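Local structure of UPF0678 fatty acid-binding protein-like protein ERS007657_00996 (6R3W) at residues Leu71-Pro76 with Gly95-Thr100; Gly77-Val82 with Leu106-Arg111. The protein binds heme b within a beta-barrel and probably scavenges peroxynitrite by isomerising it to nitrate. All coordinates share one frame; numbering follows the deposited sequence.

Interaction 1 of 2, residues Leu71-Pro76 with Gly95-Thr100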
ATOM      1  N   LEU A  71      -2.834   6.447   6.258  1.00  7.43           N
ATOM      2  CA  LEU A  71      -3.452   6.983   5.037  1.00  8.29           C
ATOM      3  C   LEU A  71      -4.258   8.214   5.439  1.00  7.85           C
ATOM      4  O   LEU A  71      -5.318   8.072   6.038  1.00  9.62           O
ATOM      5  CB  LEU A  71      -4.304   5.898   4.384  1.00  8.30           C
ATOM      6  CG  LEU A  71      -4.913   6.261   3.026  1.00  9.96           C
ATOM      7  CD1 LEU A  71      -3.863   6.661   2.008  1.00 11.81           C
ATOM      8  CD2 LEU A  71      -5.737   5.114   2.492  1.00 12.07           C
ATOM      9  N   ARG A  72      -3.719   9.383   5.155  1.00  8.56           N
ATOM     10  CA  ARG A  72      -4.334  10.683   5.483  1.00  8.47           C
ATOM     11  C   ARG A  72      -5.238  11.100   4.328  1.00  7.80           C
ATOM     12  O   ARG A  72      -4.848  10.950   3.158  1.00  8.33           O
ATOM     13  CB  ARG A  72      -3.249  11.748   5.674  1.00  8.98           C
ATOM     14  CG  ARG A  72      -2.385  11.537   6.900  1.00  9.91           C
ATOM     15  CD  ARG A  72      -1.013  12.198   6.831  1.00 10.01           C
ATOM     16  NE  ARG A  72      -1.040  13.566   6.336  1.00 10.95           N
ATOM     17  CZ  ARG A  72      -1.231  14.662   7.066  1.00  9.82           C
ATOM     18  NH1 ARG A  72      -1.523  14.586   8.364  1.00 11.29           N
ATOM     19  NH2 ARG A  72      -1.184  15.832   6.471  1.00 12.10           N
ATOM     20  N   VAL A  73      -6.355  11.724   4.645  1.00  8.34           N
ATOM     21  CA  VAL A  73      -7.154  12.430   3.626  1.00  8.72           C
ATOM     22  C   VAL A  73      -6.805  13.920   3.698  1.00  9.51           C
ATOM     23  O   VAL A  73      -7.012  14.538   4.746  1.00 10.60           O
ATOM     24  CB  VAL A  73      -8.653  12.136   3.793  1.00  9.03           C
ATOM     25  CG1 VAL A  73      -9.495  13.050   2.923  1.00  9.65           C
ATOM     26  CG2 VAL A  73      -8.950  10.686   3.482  1.00 10.64           C
ATOM     27  N   CYS A  74      -6.232  14.440   2.610  1.00  9.59           N
ATOM     28  CA  CYS A  74      -5.752  15.841   2.485  1.00 10.45           C
ATOM     29  C   CYS A  74      -6.879  16.667   1.841  1.00 10.50           C
ATOM     30  O   CYS A  74      -6.689  17.224   0.735  1.00 11.26           O
ATOM     31  CB  CYS A  74      -4.389  15.924   1.747  1.00 10.65           C
ATOM     32  SG  CYS A  74      -4.114  14.640   0.473  1.00  9.46           S
ATOM     33  N   ARG A  75      -8.021  16.715   2.531  1.00 10.62           N
ATOM     34  CA  ARG A  75      -9.361  17.125   2.032  1.00 10.50           C
ATOM     35  C   ARG A  75      -9.929  16.001   1.193  1.00  9.71           C
ATOM     36  O   ARG A  75      -9.194  15.319   0.462  1.00 10.28           O
ATOM     37  CB  ARG A  75      -9.339  18.434   1.241  1.00 13.26           C
ATOM     38  CG  ARG A  75      -8.780  19.606   2.029  1.00 13.00           C
ATOM     39  CD  ARG A  75      -8.722  20.904   1.251  1.00 16.86           C
ATOM     40  NE  ARG A  75      -8.081  21.952   2.051  1.00 20.27           N
ATOM     41  CZ  ARG A  75      -8.285  23.255   1.896  1.00 22.68           C
ATOM     42  NH1 ARG A  75      -9.077  23.692   0.936  1.00 21.50           N
ATOM     43  NH2 ARG A  75      -7.641  24.117   2.664  1.00 29.44           N
ATOM     44  N   PRO A  76     -11.252  15.752   1.284  1.00  9.60           N
ATOM     45  CA  PRO A  76     -11.869  14.686   0.510  1.00 10.01           C
ATOM     46  C   PRO A  76     -11.394  14.663  -0.947  1.00  9.42           C
ATOM     47  O   PRO A  76     -11.395  15.705  -1.626  1.00 10.61           O
ATOM     48  CB  PRO A  76     -13.354  15.015   0.646  1.00 10.37           C
ATOM     49  CG  PRO A  76     -13.442  15.556   2.061  1.00 10.23           C
ATOM     50  CD  PRO A  76     -12.186  16.382   2.223  1.00 10.32           C
ATOM     51  N   GLY A  95      -1.753  11.239  -3.809  1.00  7.03           N
ATOM     52  CA  GLY A  95      -2.633  11.037  -4.964  1.00  7.99           C
ATOM     53  C   GLY A  95      -4.069  11.307  -4.657  1.00  8.01           C
ATOM     54  O   GLY A  95      -4.381  12.203  -3.836  1.00  7.81           O
ATOM     55  N   THR A  96      -4.937  10.589  -5.348  1.00  7.68           N
ATOM     56  CA  THR A  96      -6.372  10.880  -5.399  1.00  8.07           C
ATOM     57  C   THR A  96      -7.162   9.583  -5.326  1.00  8.77           C
ATOM     58  O   THR A  96      -6.612   8.502  -5.542  1.00  9.38           O
ATOM     59  CB  THR A  96      -6.718  11.683  -6.653  1.00 10.18           C
ATOM     60  OG1 THR A  96      -6.406  10.896  -7.801  1.00 12.60           O
ATOM     61  CG2 THR A  96      -5.989  13.001  -6.707  1.00 11.24           C
ATOM     62  N   TYR A  97      -8.450   9.722  -5.124  1.00  8.66           N
ATOM     63  CA  TYR A  97      -9.362   8.580  -5.239  1.00  8.85           C
ATOM     64  C   TYR A  97     -10.714   9.029  -5.761  1.00  9.14           C
ATOM     65  O   TYR A  97     -11.050  10.226  -5.729  1.00 10.30           O
ATOM     66  CB  TYR A  97      -9.498   7.854  -3.909  1.00  9.68           C
ATOM     67  CG  TYR A  97     -10.044   8.705  -2.796  1.00  9.70           C
ATOM     68  CD1 TYR A  97     -11.411   8.847  -2.604  1.00  9.70           C
ATOM     69  CD2 TYR A  97      -9.192   9.382  -1.948  1.00 10.53           C
ATOM     70  CE1 TYR A  97     -11.914   9.636  -1.586  1.00 10.79           C
ATOM     71  CE2 TYR A  97      -9.677  10.125  -0.891  1.00 10.85           C
ATOM     72  CZ  TYR A  97     -11.047  10.280  -0.724  1.00 10.39           C
ATOM     73  OH  TYR A  97     -11.520  11.111   0.254  1.00 13.35           O
ATOM     74  N   SER A  98     -11.465   8.042  -6.229  1.00  9.47           N
ATOM     75  CA  SER A  98     -12.841   8.212  -6.711  1.00 11.29           C
ATOM     76  C   SER A  98     -13.690   7.064  -6.205  1.00 11.52           C
ATOM     77  O   SER A  98     -13.171   5.961  -5.975  1.00 13.45           O
ATOM     78  CB  SER A  98     -12.889   8.281  -8.199  1.00 14.52           C
ATOM     79  OG  SER A  98     -12.505   7.041  -8.754  1.00 18.74           O
ATOM     80  N   VAL A  99     -14.948   7.355  -5.987  1.00 10.40           N
ATOM     81  CA  VAL A  99     -15.986   6.370  -5.605  1.00 11.40           C
ATOM     82  C   VAL A  99     -16.926   6.190  -6.781  1.00 11.53           C
ATOM     83  O   VAL A  99     -17.520   7.198  -7.240  1.00 14.12           O
ATOM     84  CB  VAL A  99     -16.753   6.829  -4.363  1.00 12.00           C
ATOM     85  CG1 VAL A  99     -17.868   5.858  -3.997  1.00 15.20           C
ATOM     86  CG2 VAL A  99     -15.829   7.054  -3.166  1.00 14.09           C
ATOM     87  N   THR A 100     -17.071   4.957  -7.239  1.00 12.53           N
ATOM     88  CA  THR A 100     -18.054   4.579  -8.275  1.00 13.24           C
ATOM     89  C   THR A 100     -18.909   3.435  -7.730  1.00 13.62           C
ATOM     90  O   THR A 100     -18.492   2.273  -7.835  1.00 13.19           O
ATOM     91  CB  THR A 100     -17.361   4.240  -9.601  1.00 16.00           C
ATOM     92  OG1 THR A 100     -16.415   5.264  -9.918  1.00 15.51           O
ATOM     93  CG2 THR A 100     -18.328   4.102 -10.755  1.00 16.83           C
TER
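Tyr-97 reaches from the middle of the 95-100 strand to Val-73 and Pro-76, and its side chain shows how one phenol can tie the turn after strand 63-73 to strand 89-100, two places along the sheet from it. CB points toward the 71-76 segment, and CG lies between the backbone N and the carbonyl carbon (chi1 60°). The ring stands nearly square to the CA-CB-CG plane, with chi2 at 86°. Val-73 CG2 and Pro-76 C approach the ring obliquely, the former 4.5 Å from Tyr-97 CE2. Other flanks of the side chain are taken up by Val-79, Leu-106 and Ala-11.

The closest contacts fall on the hydroxyl. Tyr-97 OH lies 3.6 Å from Pro-76 CA and 3.8 Å from Pro-76 C, so it meets the backbone side of the proline. CB of Pro-76 points away from the strand, yet it stays 4.3 Å from Tyr-97 OH. Both methyls of Val-73 approach the same oxygen, CG1 at 3.9 Å from Tyr-97 OH and CG2 at 4.1 Å. The valine crosses the tyrosine at about a right angle, presenting its fork to the phenol end. Amid these carbon neighbours the oxygen keeps a polar partner, the backbone N of Gly-77, with which it is hydrogen-bonded.

Leu-9 and Leu-12, from the N-terminal part of the chain, also pack on Val-73. In this protein the turn is closed by the Cys-74 to Cys-78 disulfide and packs against Tyr-97; the fold around it is the ten-stranded antiparallel heme-binding barrel of the calycin clan.

Interaction 2 of 2, residues Gly77-Val82 with Leu106-Arg111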
ATOM      1  N   GLY A  77     -10.987  13.482  -1.395  1.00  9.44           N
ATOM      2  CA  GLY A  77     -10.528  13.244  -2.782  1.00  9.90           C
ATOM      3  C   GLY A  77      -9.010  13.131  -2.886  1.00  9.38           C
ATOM      4  O   GLY A  77      -8.522  12.655  -3.929  1.00  9.92           O
ATOM      5  N   CYS A  78      -8.300  13.580  -1.868  1.00  8.68           N
ATOM      6  CA  CYS A  78      -6.821  13.661  -1.803  1.00  8.17           C
ATOM      7  C   CYS A  78      -6.322  12.691  -0.738  1.00  7.89           C
ATOM      8  O   CYS A  78      -6.915  12.659   0.364  1.00  9.16           O
ATOM      9  CB  CYS A  78      -6.430  15.096  -1.464  1.00  9.10           C
ATOM     10  SG  CYS A  78      -4.655  15.428  -1.330  1.00 10.06           S
ATOM     11  N   VAL A  79      -5.235  11.981  -1.015  1.00  7.64           N
ATOM     12  CA  VAL A  79      -4.612  11.079  -0.023  1.00  7.58           C
ATOM     13  C   VAL A  79      -3.109  11.336   0.049  1.00  7.50           C
ATOM     14  O   VAL A  79      -2.451  11.551  -0.976  1.00  8.41           O
ATOM     15  CB  VAL A  79      -4.914   9.591  -0.295  1.00  9.36           C
ATOM     16  CG1 VAL A  79      -6.250   9.185   0.295  1.00 10.96           C
ATOM     17  CG2 VAL A  79      -4.868   9.235  -1.768  1.00 11.35           C
ATOM     18  N   GLU A  80      -2.589  11.169   1.253  1.00  7.94           N
ATOM     19  CA  GLU A  80      -1.148  11.048   1.562  1.00  7.43           C
ATOM     20  C   GLU A  80      -0.966   9.723   2.308  1.00  7.45           C
ATOM     21  O   GLU A  80      -1.501   9.586   3.419  1.00  9.33           O
ATOM     22  CB  GLU A  80      -0.637  12.238   2.393  1.00  9.11           C
ATOM     23  CG  GLU A  80      -0.710  13.578   1.681  1.00  7.97           C
ATOM     24  CD  GLU A  80      -0.687  14.775   2.595  1.00  9.67           C
ATOM     25  OE1 GLU A  80      -0.745  14.586   3.813  1.00 12.32           O
ATOM     26  OE2 GLU A  80      -0.558  15.920   2.072  1.00 10.02           O
ATOM     27  N   LEU A  81      -0.205   8.793   1.727  1.00  7.61           N
ATOM     28  CA  LEU A  81       0.137   7.487   2.338  1.00  7.47           C
ATOM     29  C   LEU A  81       1.555   7.593   2.881  1.00  7.06           C
ATOM     30  O   LEU A  81       2.470   7.892   2.120  1.00  8.49           O
ATOM     31  CB  LEU A  81       0.020   6.376   1.294  1.00  8.60           C
ATOM     32  CG  LEU A  81       0.405   4.976   1.764  1.00  9.87           C
ATOM     33  CD1 LEU A  81      -0.532   4.473   2.868  1.00 11.91           C
ATOM     34  CD2 LEU A  81       0.395   4.015   0.586  1.00 12.91           C
ATOM     35  N   VAL A  82       1.686   7.424   4.185  1.00  6.50           N
ATOM     36  CA  VAL A  82       2.923   7.696   4.932  1.00  6.84           C
ATOM     37  C   VAL A  82       3.391   6.394   5.567  1.00  6.72           C
ATOM     38  O   VAL A  82       2.656   5.867   6.411  1.00  7.56           O
ATOM     39  CB  VAL A  82       2.650   8.763   5.998  1.00  7.94           C
ATOM     40  CG1 VAL A  82       3.912   9.144   6.746  1.00  8.62           C
ATOM     41  CG2 VAL A  82       1.987  10.004   5.419  1.00  9.84           C
ATOM     42  N   LEU A 106      -7.970   4.143  -5.822  1.00  7.89           N
ATOM     43  CA  LEU A 106      -6.950   5.067  -5.302  1.00  7.73           C
ATOM     44  C   LEU A 106      -5.717   4.987  -6.192  1.00  7.33           C
ATOM     45  O   LEU A 106      -5.276   3.870  -6.534  1.00  8.82           O
ATOM     46  CB  LEU A 106      -6.576   4.716  -3.867  1.00 10.14           C
ATOM     47  CG  LEU A 106      -7.695   4.708  -2.850  1.00 10.11           C
ATOM     48  CD1 LEU A 106      -8.101   3.290  -2.520  1.00 14.15           C
ATOM     49  CD2 LEU A 106      -7.265   5.441  -1.599  1.00 13.54           C
ATOM     50  N   GLU A 107      -5.180   6.139  -6.554  1.00  7.52           N
ATOM     51  CA  GLU A 107      -3.948   6.233  -7.344  1.00  8.09           C
ATOM     52  C   GLU A 107      -2.971   7.123  -6.589  1.00  7.66           C
ATOM     53  O   GLU A 107      -3.315   8.275  -6.324  1.00  9.43           O
ATOM     54  CB  GLU A 107      -4.254   6.803  -8.735  1.00  9.93           C
ATOM     55  CG  GLU A 107      -5.107   5.889  -9.600  1.00 13.08           C
ATOM     56  CD  GLU A 107      -4.457   4.560  -9.955  1.00 14.51           C
ATOM     57  OE1 GLU A 107      -3.232   4.506  -9.973  1.00 16.75           O
ATOM     58  OE2 GLU A 107      -5.192   3.626 -10.359  1.00 21.09           O
ATOM     59  N   LEU A 108      -1.807   6.593  -6.250  1.00  7.92           N
ATOM     60  CA  LEU A 108      -0.816   7.338  -5.447  1.00  7.67           C
ATOM     61  C   LEU A 108       0.568   7.164  -6.049  1.00  7.23           C
ATOM     62  O   LEU A 108       0.816   6.154  -6.711  1.00  7.64           O
ATOM     63  CB  LEU A 108      -0.794   6.839  -4.008  1.00  9.43           C
ATOM     64  CG  LEU A 108      -2.114   6.823  -3.267  1.00 10.97           C
ATOM     65  CD1 LEU A 108      -2.734   5.457  -3.339  1.00 17.35           C
ATOM     66  CD2 LEU A 108      -1.898   7.274  -1.835  1.00 15.81           C
ATOM     67  N   SER A 109       1.456   8.085  -5.742  1.00  6.61           N
ATOM     68  CA  SER A 109       2.851   7.971  -6.181  1.00  6.47           C
ATOM     69  C   SER A 109       3.754   8.840  -5.310  1.00  5.99           C
ATOM     70  O   SER A 109       3.357   9.973  -4.962  1.00  6.56           O
ATOM     71  CB  SER A 109       2.982   8.384  -7.635  1.00  7.20           C
ATOM     72  OG  SER A 109       4.330   8.337  -8.074  1.00  7.82           O
ATOM     73  N   THR A 110       4.975   8.380  -5.071  1.00  6.17           N
ATOM     74  CA  THR A 110       6.025   9.260  -4.511  1.00  6.05           C
ATOM     75  C   THR A 110       6.326  10.397  -5.487  1.00  6.30           C
ATOM     76  O   THR A 110       6.922  11.382  -5.056  1.00  7.37           O
ATOM     77  CB  THR A 110       7.303   8.473  -4.185  1.00  7.06           C
ATOM     78  OG1 THR A 110       7.834   7.899  -5.383  1.00  6.91           O
ATOM     79  CG2 THR A 110       7.047   7.378  -3.167  1.00  7.02           C
ATOM     80  N   ARG A 111       6.044  10.199  -6.768  1.00  6.91           N
ATOM     81  CA  ARG A 111       6.423  11.131  -7.854  1.00  7.68           C
ATOM     82  C   ARG A 111       5.480  12.341  -7.893  1.00  8.22           C
ATOM     83  O   ARG A 111       5.772  13.283  -8.639  1.00 11.16           O
ATOM     84  CB  ARG A 111       6.447  10.395  -9.195  1.00  7.21           C
ATOM     85  CG  ARG A 111       7.378   9.180  -9.188  1.00  7.61           C
ATOM     86  CD  ARG A 111       7.491   8.483 -10.528  1.00  8.40           C
ATOM     87  NE  ARG A 111       6.218   7.960 -10.989  1.00  8.00           N
ATOM     88  CZ  ARG A 111       5.568   8.376 -12.049  1.00 10.40           C
ATOM     89  NH1 ARG A 111       6.026   9.373 -12.779  1.00 13.16           N
ATOM     90  NH2 ARG A 111       4.445   7.781 -12.400  1.00 12.46           N
TER
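Flat groups stand outside the meeting of Val-79 with Leu-106 and Leu-108: the carboxylates of Glu-80 and Glu-107 belong to side chains that set off away from the contact, and the ring of Tyr-97, which touches both Val-79 and Leu-106, is a neighbour on the intervening strand. What remains is a small cluster of branched aliphatic groups.

Leu-108 CD2 is its centre. It sits 3.6 Å from Val-79 CG2 and 3.8 Å from Leu-81 CB, and so bridges two residues that point to the same side of the 78-82 strand. Val-79 CG2 also comes within 4.0 Å of Leu-108 CG, and the two side chains cross at about a right angle. The rotation of Val-79 (chi1 -84°) divides its work, giving CG2 to Leu-108 and turning CG1 to Leu-106 CD2, a looser approach of 4.3 Å. The strands themselves do not pair. Their axes pass 8.0 Å apart at 54°; strand 89-100 lies between them in the sheet, and direct contact between the two segments is made by side chains.

Beyond the cluster strand 103-118 is interrupted, and an ST turn forms there: Ser-109 OG accepts a hydrogen bond from Arg-111 N at 2.8 Å. The same oxygen is also hydrogen-bonded to Asp-129 OD1, linking the turn to the 125-135 strand.

The heme lies about 9 Å from the Leu-81 side chain, and the contact is not part of its binding site. All four touching residues are buried, and methyl and methylene groups have no directional demands to satisfy, so cohesion here probably comes mainly from dispersion and the exclusion of water.

In the fold
Read from the N terminus, 71-76 ends the 63-73 strand and forms most of the turn, and 77-82 follows directly, completing the turn at Gly-77 and entering strand 78-85. The chain then returns along 89-100, where interaction 1 closes a loop of 18 intervening residues at 95-100, and continues into 103-118, where interaction 2 closes one of 23 at 106-111. The segments alternate, so the two contacts cross rather than nest. Each joins strands two places apart in the barrel. Neighbouring strands knit the pair together: Arg-72 NE forms a salt bridge with Glu-80 OE1 at 2.7 Å, and Gly-95 N probably hydrogen-bonds to Val-79 O. Four consecutive strands are thus tied into one wall.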